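6b protein (PDB 3AQ2) disturbs plant cell proliferation as an Agrobacterium toxin with an ADP-ribosylation fold, probably by interfering with the host microRNA machinery. Local coordinates at residues Arg12-Ile17 against Ile197-Ser202; Arg82-Asn87 against Phe133-Leu138; Thr66-Asp71 against Phe91-Thr96. All blocks are in the same frame, centred on the assembly; numbering follows the deposited sequence.

Contact 1 (Arg12-Ile17 against Ile197-Ser202); sequences RDLRRI and IVALGS
Arg12 is held by both Val198 and Leu200 through its backbone: Arg12 N donates to Val198 O at 3.1 Å in an almost straight bond (176°), and Leu200 N donates to Arg12 O at 3.0 Å. The CB atoms of Arg12 and Ala199 lie on one face of the sheet, but the Arg12 chain, bent at chi2 (-10°), turns away, NH1 bonding to Gln10 O and NH2 forming a salt bridge with Asp33. Asp13 shares the other face with Leu200; its OD1 comes within 3.8 Å of Leu200 CG. Leu14 N extends the pairing to Leu200 O at 2.8 Å, while Leu14 CD1 touches Ala199 CB and the side chain packs on Leu23 and Leu27 of helix 20-38. Arg15 then grips Asp13 side-on, NE to OD1 and NH2 to OD2 (2.8 Å for the latter), with both oxygens in the guanidinium plane. Asp13 OD1 also accepts from Arg15 N, on the opposite face of the carboxylate from NE; this backbone bond closes an Asx turn, whereas the NE bond belongs to the salt bridge. Leu200 CD1 lies over one guanidinium face, 3.5 Å from Arg15 NE. At the type I turn Leu14-Ile17 a water accepts from Ser202 N and donates to Leu14 O. This is a short parallel edge strand, 12-13, added beside strand 199-202, whose other side carries a classic bulge, Val198 and Ala199 facing Ala136.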
loop_
_atom_site.group_PDB
_atom_site.type_symbol
_atom_site.label_atom_id
_atom_site.label_comp_id
_atom_site.label_asym_id
_atom_site.label_seq_id
_atom_site.Cartn_x
_atom_site.Cartn_y
_atom_site.Cartn_z
ATOM N N ARG A 12 -0.503 4.344 -12.227
ATOM C CA ARG A 12 -1.168 3.493 -13.215
ATOM C C ARG A 12 -2.571 3.212 -12.695
ATOM O O ARG A 12 -2.743 2.521 -11.684
ATOM C CB ARG A 12 -0.436 2.167 -13.437
ATOM C CG ARG A 12 0.950 2.175 -14.115
ATOM C CD ARG A 12 1.410 3.470 -14.727
ATOM N NE ARG A 12 2.652 3.249 -15.475
ATOM C CZ ARG A 12 3.552 4.194 -15.739
ATOM N NH1 ARG A 12 3.369 5.444 -15.317
ATOM N NH2 ARG A 12 4.651 3.882 -16.421
ATOM N N ASP A 13 -3.573 3.764 -13.379
ATOM C CA ASP A 13 -4.955 3.518 -12.986
ATOM C C ASP A 13 -5.445 2.255 -13.689
ATOM O O ASP A 13 -5.746 2.276 -14.892
ATOM C CB ASP A 13 -5.833 4.722 -13.327
ATOM C CG ASP A 13 -7.272 4.572 -12.840
ATOM O OD1 ASP A 13 -7.648 3.506 -12.304
ATOM O OD2 ASP A 13 -8.044 5.550 -13.015
ATOM N N LEU A 14 -5.488 1.153 -12.939
ATOM C CA LEU A 14 -5.814 -0.153 -13.503
ATOM C C LEU A 14 -7.250 -0.577 -13.171
ATOM O O LEU A 14 -7.597 -1.755 -13.303
ATOM C CB LEU A 14 -4.816 -1.218 -13.016
ATOM C CG LEU A 14 -3.347 -0.874 -13.279
ATOM C CD1 LEU A 14 -2.419 -1.962 -12.717
ATOM C CD2 LEU A 14 -3.099 -0.638 -14.770
ATOM N N ARG A 15 -8.089 0.384 -12.767
ATOM C CA ARG A 15 -9.465 0.059 -12.350
ATOM C C ARG A 15 -10.340 -0.566 -13.443
ATOM O O ARG A 15 -11.337 -1.211 -13.125
ATOM C CB ARG A 15 -10.172 1.278 -11.747
ATOM C CG ARG A 15 -9.675 1.654 -10.365
ATOM C CD ARG A 15 -10.366 2.909 -9.868
ATOM N NE ARG A 15 -9.911 4.089 -10.599
ATOM C CZ ARG A 15 -10.387 5.319 -10.411
ATOM N NH1 ARG A 15 -11.349 5.533 -9.521
ATOM N NH2 ARG A 15 -9.910 6.331 -11.120
ATOM N N ARG A 16 -9.976 -0.364 -14.708
ATOM C CA ARG A 16 -10.728 -0.950 -15.830
ATOM C C ARG A 16 -10.035 -2.186 -16.383
ATOM O O ARG A 16 -10.431 -2.716 -17.424
ATOM C CB ARG A 16 -10.995 0.098 -16.913
ATOM C CG ARG A 16 -11.716 1.298 -16.347
ATOM C CD ARG A 16 -12.438 2.134 -17.381
ATOM N NE ARG A 16 -13.215 3.179 -16.712
ATOM C CZ ARG A 16 -14.411 2.997 -16.147
ATOM N NH1 ARG A 16 -15.002 1.808 -16.172
ATOM N NH2 ARG A 16 -15.025 4.016 -15.559
ATOM N N ILE A 17 -9.008 -2.651 -15.666
ATOM C CA ILE A 17 -8.363 -3.919 -15.995
ATOM C C ILE A 17 -8.853 -4.946 -14.975
ATOM O O ILE A 17 -8.363 -5.004 -13.832
ATOM C CB ILE A 17 -6.808 -3.834 -15.987
ATOM C CG1 ILE A 17 -6.298 -2.718 -16.910
ATOM C CG2 ILE A 17 -6.207 -5.171 -16.420
ATOM C CD1 ILE A 17 -6.674 -2.875 -18.352
ATOM N N ILE A 197 2.312 6.151 -4.970
ATOM C CA ILE A 197 1.459 5.021 -5.307
ATOM C C ILE A 197 1.885 4.508 -6.675
ATOM O O ILE A 197 1.977 5.286 -7.622
ATOM C CB ILE A 197 -0.041 5.444 -5.320
ATOM C CG1 ILE A 197 -0.444 6.112 -3.985
ATOM C CG2 ILE A 197 -0.944 4.234 -5.646
ATOM C CD1 ILE A 197 -0.209 5.252 -2.726
ATOM N N VAL A 198 2.171 3.210 -6.776
ATOM C CA VAL A 198 2.563 2.630 -8.057
ATOM C C VAL A 198 1.342 2.504 -8.974
ATOM O O VAL A 198 1.363 2.954 -10.127
ATOM C CB VAL A 198 3.252 1.266 -7.884
ATOM C CG1 VAL A 198 3.599 0.665 -9.259
ATOM C CG2 VAL A 198 4.502 1.422 -7.015
ATOM N N ALA A 199 0.286 1.903 -8.442
ATOM C CA ALA A 199 -0.928 1.656 -9.213
ATOM C C ALA A 199 -2.142 1.601 -8.294
ATOM O O ALA A 199 -2.007 1.423 -7.080
ATOM C CB ALA A 199 -0.801 0.344 -9.990
ATOM N N LEU A 200 -3.328 1.748 -8.880
ATOM C CA LEU A 200 -4.575 1.476 -8.155
ATOM C C LEU A 200 -5.450 0.573 -9.021
ATOM O O LEU A 200 -5.289 0.521 -10.244
ATOM C CB LEU A 200 -5.319 2.765 -7.774
ATOM C CG LEU A 200 -5.972 3.616 -8.877
ATOM C CD1 LEU A 200 -7.200 4.346 -8.338
ATOM C CD2 LEU A 200 -4.980 4.631 -9.480
ATOM N N GLY A 201 -6.357 -0.162 -8.384
ATOM C CA GLY A 201 -7.209 -1.055 -9.157
ATOM C C GLY A 201 -8.373 -1.551 -8.339
ATOM O O GLY A 201 -8.585 -1.111 -7.202
ATOM N N SER A 202 -9.134 -2.447 -8.959
ATOM C CA SER A 202 -10.302 -3.072 -8.343
ATOM C C SER A 202 -9.994 -4.501 -7.887
ATOM O O SER A 202 -9.143 -5.178 -8.477
ATOM C CB SER A 202 -11.441 -3.099 -9.359
ATOM O OG SER A 202 -12.553 -3.820 -8.846
HETATM O O HOH W 1 -8.138 -3.664 -11.276
#

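Contact 2 (Arg82-Asn87 against Phe133-Leu138); sequences RLLPSN and FFLAIL
Leu84 meets Leu135 and Ile137 through a single methyl, CD1, which lies 4.1 Å from Leu135 CD1 and 4.0 Å from Ile137 CG2. Its CG is anti to the backbone N (chi1 -167°), and the second torsion of 70° swings CD1 in among the side chains of strand 133-137. The Leu84 and Leu135 chains pass antiparallel to one another, and Ile137 lies roughly perpendicular to Leu84. On Leu135, CG stands beside the backbone N and anti to the carbonyl carbon; its extended chi2 carries CD1 outward, and this methyl reaches the Pro85 ring tip to tip, 3.8 Å from CD. Leu135 CD1 thus touches both Leu84 and Pro85, with Leu83 O also nearby at 4.3 Å. Ile137 offers its branch methyl CG2. The axes of strands 83-85 and 133-137 come no closer than 9.7 Å and run 120° apart, so it is almost entirely side chains that span the gap. Val68 adds to the packing on Leu84, and Cys78 of helix 72-81 touches both Pro85 and Leu135. With no hydrogen bond between the segments, the contact rests on dispersion and the burial of aliphatic surface; polar pairing for strand 83-85 comes from its other neighbours, such as Ile193, and the strand meets the face of the mixed sheet here, in the hydrophobic core.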
loop_
_atom_site.group_PDB
_atom_site.type_symbol
_atom_site.label_atom_id
_atom_site.label_comp_id
_atom_site.label_asym_id
_atom_site.label_seq_id
_atom_site.Cartn_x
_atom_site.Cartn_y
_atom_site.Cartn_z
ATOM N N ARG A 82 -1.306 11.059 -4.705
ATOM C CA ARG A 82 -0.106 10.497 -4.082
ATOM C C ARG A 82 -0.225 10.487 -2.560
ATOM O O ARG A 82 0.630 11.028 -1.849
ATOM C CB ARG A 82 1.140 11.263 -4.529
ATOM C CG ARG A 82 2.325 10.365 -4.761
ATOM C CD ARG A 82 3.540 11.154 -5.220
ATOM N NE ARG A 82 3.272 11.940 -6.417
ATOM C CZ ARG A 82 3.182 13.266 -6.440
ATOM N NH1 ARG A 82 3.341 13.972 -5.326
ATOM N NH2 ARG A 82 2.932 13.891 -7.581
ATOM N N LEU A 83 -1.308 9.886 -2.072
ATOM C CA LEU A 83 -1.550 9.759 -0.638
ATOM C C LEU A 83 -1.685 8.303 -0.236
ATOM O O LEU A 83 -2.119 7.464 -1.027
ATOM C CB LEU A 83 -2.819 10.504 -0.226
ATOM C CG LEU A 83 -2.876 12.001 -0.541
ATOM C CD1 LEU A 83 -4.283 12.560 -0.362
ATOM C CD2 LEU A 83 -1.870 12.766 0.314
ATOM N N LEU A 84 -1.312 8.020 1.005
ATOM C CA LEU A 84 -1.561 6.715 1.586
ATOM C C LEU A 84 -2.358 6.912 2.885
ATOM O O LEU A 84 -1.987 7.750 3.707
ATOM C CB LEU A 84 -0.235 6.023 1.859
ATOM C CG LEU A 84 -0.309 4.531 2.186
ATOM C CD1 LEU A 84 -0.700 3.703 0.944
ATOM C CD2 LEU A 84 1.006 4.071 2.761
ATOM N N PRO A 85 -3.468 6.156 3.059
ATOM C CA PRO A 85 -4.280 6.288 4.274
ATOM C C PRO A 85 -3.792 5.393 5.406
ATOM O O PRO A 85 -3.170 4.353 5.161
ATOM C CB PRO A 85 -5.652 5.782 3.826
ATOM C CG PRO A 85 -5.341 4.719 2.820
ATOM C CD PRO A 85 -4.031 5.152 2.129
ATOM N N SER A 86 -4.076 5.793 6.641
ATOM C CA SER A 86 -4.011 4.838 7.739
ATOM C C SER A 86 -5.218 3.904 7.618
ATOM O O SER A 86 -6.275 4.285 7.079
ATOM C CB SER A 86 -4.038 5.547 9.094
ATOM O OG SER A 86 -5.251 6.272 9.226
ATOM N N ASN A 87 -5.050 2.674 8.094
ATOM C CA ASN A 87 -6.161 1.723 8.181
ATOM C C ASN A 87 -6.196 1.032 9.544
ATOM O O ASN A 87 -6.788 -0.037 9.706
ATOM C CB ASN A 87 -6.118 0.701 7.034
ATOM C CG ASN A 87 -4.795 -0.016 6.942
ATOM O OD1 ASN A 87 -3.964 0.069 7.857
ATOM N ND2 ASN A 87 -4.589 -0.745 5.834
ATOM N N PHE A 133 -11.309 -2.208 -3.496
ATOM C CA PHE A 133 -10.277 -1.647 -4.374
ATOM C C PHE A 133 -8.914 -1.722 -3.696
ATOM O O PHE A 133 -8.820 -2.151 -2.548
ATOM C CB PHE A 133 -10.637 -0.201 -4.753
ATOM C CG PHE A 133 -11.805 -0.125 -5.692
ATOM C CD1 PHE A 133 -13.093 -0.405 -5.234
ATOM C CD2 PHE A 133 -11.613 0.132 -7.051
ATOM C CE1 PHE A 133 -14.188 -0.404 -6.118
ATOM C CE2 PHE A 133 -12.702 0.137 -7.940
ATOM C CZ PHE A 133 -13.992 -0.122 -7.464
ATOM N N PHE A 134 -7.854 -1.344 -4.401
ATOM C CA PHE A 134 -6.526 -1.425 -3.787
ATOM C C PHE A 134 -5.598 -0.344 -4.295
ATOM O O PHE A 134 -5.762 0.178 -5.403
ATOM C CB PHE A 134 -5.878 -2.803 -4.041
ATOM C CG PHE A 134 -5.529 -3.056 -5.497
ATOM C CD1 PHE A 134 -4.290 -2.649 -6.020
ATOM C CD2 PHE A 134 -6.438 -3.692 -6.346
ATOM C CE1 PHE A 134 -3.958 -2.866 -7.375
ATOM C CE2 PHE A 134 -6.117 -3.927 -7.706
ATOM C CZ PHE A 134 -4.888 -3.513 -8.222
ATOM N N LEU A 135 -4.609 -0.051 -3.461
ATOM C CA LEU A 135 -3.440 0.736 -3.827
ATOM C C LEU A 135 -2.257 -0.231 -3.824
ATOM O O LEU A 135 -2.038 -0.947 -2.849
ATOM C CB LEU A 135 -3.210 1.840 -2.781
ATOM C CG LEU A 135 -4.386 2.809 -2.578
ATOM C CD1 LEU A 135 -4.134 3.710 -1.376
ATOM C CD2 LEU A 135 -4.613 3.616 -3.840
ATOM N N ALA A 136 -1.514 -0.276 -4.922
ATOM C CA ALA A 136 -0.295 -1.077 -4.994
ATOM C C ALA A 136 0.898 -0.174 -4.709
ATOM O O ALA A 136 1.059 0.885 -5.334
ATOM C CB ALA A 136 -0.186 -1.743 -6.365
ATOM N N ILE A 137 1.733 -0.592 -3.755
ATOM C CA ILE A 137 2.852 0.229 -3.315
ATOM C C ILE A 137 4.147 -0.554 -3.227
ATOM O O ILE A 137 4.137 -1.791 -3.157
ATOM C CB ILE A 137 2.595 0.858 -1.913
ATOM C CG1 ILE A 137 2.408 -0.240 -0.841
ATOM C CG2 ILE A 137 1.430 1.880 -1.967
ATOM C CD1 ILE A 137 2.532 0.307 0.593
ATOM N N LEU A 138 5.251 0.183 -3.259
ATOM C CA LEU A 138 6.528 -0.319 -2.779
ATOM C C LEU A 138 6.721 0.283 -1.393
ATOM O O LEU A 138 6.515 1.488 -1.183
ATOM C CB LEU A 138 7.651 0.083 -3.732
ATOM C CG LEU A 138 7.567 -0.700 -5.045
ATOM C CD1 LEU A 138 8.344 0.007 -6.135
ATOM C CD2 LEU A 138 8.067 -2.140 -4.875
#

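Contact 3 (Thr66-Asp71 against Phe91-Thr96); sequences TYVYVD and FGTVAT
Tyr67 and Thr96 exchange two backbone hydrogen bonds, Tyr67 N to Thr96 O at 2.8 Å and Thr96 N to Tyr67 O at 3.0 Å. They make one antiparallel hydrogen-bonded pair, a single bridge, for the strand directions differ by 126° and the backbones soon part. Ala95 CA adds a CA-H...O contact to Tyr67 O at 3.3 Å. Two residues away on each strand, a water fills in for direct pairing, accepting from Tyr69 N at 3.0 Å and donating to Val94 O at 2.9 Å. Packing flanks these bonds. On one side, Val68 CG2 rests 3.7 Å from Ala95 CB and touches Thr93 CG2, the Val68 and Thr93 side chains crossing at about a right angle. Thr93 CG2 can take this place because it stands anti to the backbone N, leaving OG1 for Pro85 O. Thr66 CB lies 3.4 Å from Thr96 O. Elsewhere, Thr96 CG2 sits in the plane of the Tyr69 ring, 3.5 Å from CE1 at its edge; CG2 stands between the backbone N and the carbonyl carbon because OG1 is anti to N (chi1 -178°), bonded to Gly157 O and Met98 N, while Tyr69 OH bonds to Met98 O. Strand 66-70 is the edge of one sheet and strand 93-96 the edge of another, so the bridge joins the two at a steep angle, consistent with the paired, crossed sheets of the ADP-ribosylation fold.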
loop_
_atom_site.group_PDB
_atom_site.type_symbol
_atom_site.label_atom_id
_atom_site.label_comp_id
_atom_site.label_asym_id
_atom_site.label_seq_id
_atom_site.Cartn_x
_atom_site.Cartn_y
_atom_site.Cartn_z
ATOM N N THR A 66 3.372 -4.552 -2.664
ATOM C CA THR A 66 2.388 -4.964 -1.651
ATOM C C THR A 66 1.142 -4.096 -1.797
ATOM O O THR A 66 1.153 -3.091 -2.531
ATOM C CB THR A 66 2.952 -4.934 -0.214
ATOM O OG1 THR A 66 3.497 -3.639 0.069
ATOM C CG2 THR A 66 4.054 -6.005 -0.049
ATOM N N TYR A 67 0.084 -4.473 -1.091
ATOM C CA TYR A 67 -1.250 -3.925 -1.355
ATOM C C TYR A 67 -1.878 -3.331 -0.113
ATOM O O TYR A 67 -1.835 -3.934 0.966
ATOM C CB TYR A 67 -2.149 -5.014 -1.981
ATOM C CG TYR A 67 -1.503 -5.568 -3.235
ATOM C CD1 TYR A 67 -0.688 -6.700 -3.193
ATOM C CD2 TYR A 67 -1.665 -4.917 -4.455
ATOM C CE1 TYR A 67 -0.063 -7.174 -4.353
ATOM C CE2 TYR A 67 -1.047 -5.382 -5.610
ATOM C CZ TYR A 67 -0.249 -6.501 -5.553
ATOM O OH TYR A 67 0.351 -6.970 -6.705
ATOM N N VAL A 68 -2.437 -2.134 -0.269
ATOM C CA VAL A 68 -3.228 -1.508 0.792
ATOM C C VAL A 68 -4.659 -1.460 0.263
ATOM O O VAL A 68 -4.950 -0.782 -0.716
ATOM C CB VAL A 68 -2.717 -0.095 1.183
ATOM C CG1 VAL A 68 -3.649 0.546 2.197
ATOM C CG2 VAL A 68 -1.293 -0.186 1.748
ATOM N N TYR A 69 -5.538 -2.226 0.905
ATOM C CA TYR A 69 -6.918 -2.350 0.452
ATOM C C TYR A 69 -7.775 -1.168 0.904
ATOM O O TYR A 69 -7.643 -0.681 2.035
ATOM C CB TYR A 69 -7.486 -3.710 0.883
ATOM C CG TYR A 69 -6.798 -4.818 0.122
ATOM C CD1 TYR A 69 -5.694 -5.498 0.660
ATOM C CD2 TYR A 69 -7.197 -5.127 -1.180
ATOM C CE1 TYR A 69 -5.042 -6.495 -0.073
ATOM C CE2 TYR A 69 -6.550 -6.123 -1.920
ATOM C CZ TYR A 69 -5.483 -6.800 -1.368
ATOM O OH TYR A 69 -4.859 -7.764 -2.132
ATOM N N VAL A 70 -8.630 -0.689 -0.002
ATOM C CA VAL A 70 -9.399 0.547 0.221
ATOM C C VAL A 70 -10.755 0.471 -0.502
ATOM O O VAL A 70 -10.995 -0.449 -1.292
ATOM C CB VAL A 70 -8.631 1.807 -0.293
ATOM C CG1 VAL A 70 -7.311 1.997 0.453
ATOM C CG2 VAL A 70 -8.368 1.707 -1.802
ATOM N N ASP A 71 -11.631 1.430 -0.221
ATOM C CA ASP A 71 -12.875 1.593 -0.977
ATOM C C ASP A 71 -12.608 2.431 -2.244
ATOM O O ASP A 71 -11.518 2.995 -2.385
ATOM C CB ASP A 71 -13.891 2.285 -0.091
ATOM C CG ASP A 71 -13.414 3.639 0.342
ATOM O OD1 ASP A 71 -12.605 3.708 1.294
ATOM O OD2 ASP A 71 -13.827 4.630 -0.292
ATOM N N PHE A 91 -2.035 5.880 13.676
ATOM C CA PHE A 91 -1.532 6.233 12.340
ATOM C C PHE A 91 -0.873 5.076 11.594
ATOM O O PHE A 91 0.066 5.273 10.825
ATOM C CB PHE A 91 -0.594 7.447 12.406
ATOM C CG PHE A 91 -1.145 8.581 13.216
ATOM C CD1 PHE A 91 -0.642 8.857 14.483
ATOM C CD2 PHE A 91 -2.187 9.360 12.721
ATOM C CE1 PHE A 91 -1.153 9.912 15.239
ATOM C CE2 PHE A 91 -2.709 10.418 13.470
ATOM C CZ PHE A 91 -2.190 10.691 14.737
ATOM N N GLY A 92 -1.398 3.873 11.803
ATOM C CA GLY A 92 -0.830 2.681 11.186
ATOM C C GLY A 92 -1.369 2.449 9.797
ATOM O O GLY A 92 -2.563 2.630 9.550
ATOM N N THR A 93 -0.490 2.031 8.891
ATOM C CA THR A 93 -0.922 1.533 7.589
ATOM C C THR A 93 -0.429 0.102 7.410
ATOM O O THR A 93 0.786 -0.151 7.396
ATOM C CB THR A 93 -0.396 2.396 6.425
ATOM O OG1 THR A 93 -0.805 3.761 6.618
ATOM C CG2 THR A 93 -0.941 1.866 5.083
ATOM N N VAL A 94 -1.383 -0.814 7.277
ATOM C CA VAL A 94 -1.093 -2.226 7.102
ATOM C C VAL A 94 -1.208 -2.588 5.620
ATOM O O VAL A 94 -2.233 -2.310 4.965
ATOM C CB VAL A 94 -2.046 -3.110 7.959
ATOM C CG1 VAL A 94 -1.851 -4.587 7.663
ATOM C CG2 VAL A 94 -1.856 -2.829 9.449
ATOM N N ALA A 95 -0.140 -3.190 5.098
ATOM C CA ALA A 95 -0.098 -3.663 3.718
ATOM C C ALA A 95 0.169 -5.160 3.705
ATOM O O ALA A 95 0.715 -5.701 4.656
ATOM C CB ALA A 95 0.975 -2.909 2.930
ATOM N N THR A 96 -0.229 -5.832 2.631
ATOM C CA THR A 96 0.036 -7.264 2.520
ATOM C C THR A 96 0.563 -7.647 1.148
ATOM O O THR A 96 0.247 -6.992 0.155
ATOM C CB THR A 96 -1.233 -8.109 2.859
ATOM O OG1 THR A 96 -0.911 -9.514 2.792
ATOM C CG2 THR A 96 -2.419 -7.785 1.910
HETATM O O HOH W 2 -4.438 -3.422 3.417
#

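From the N terminus, Arg12-Ile17 comes first and waits for Ile197-Ser202 near the C terminus, so contact 1 closes a loop that encloses the other two. Inside it, Thr66-Asp71 leads through helix 72-81 to Arg82-Asn87; Phe91-Thr96 then completes contact 3, and Phe133-Leu138 completes contact 2, so these two cross. Strands 12-13, 199-202, 133-137 and 66-70 lie side by side in this order in one mixed sheet, which all three contacts reach. Contact 1 forms one edge, contact 2 packs strand 83-85 over the middle, and contact 3 joins the far edge to the three-stranded sheet edged by strand 93-96. Asn87 OD1 bonded to Val94 N links contacts 2 and 3 directly.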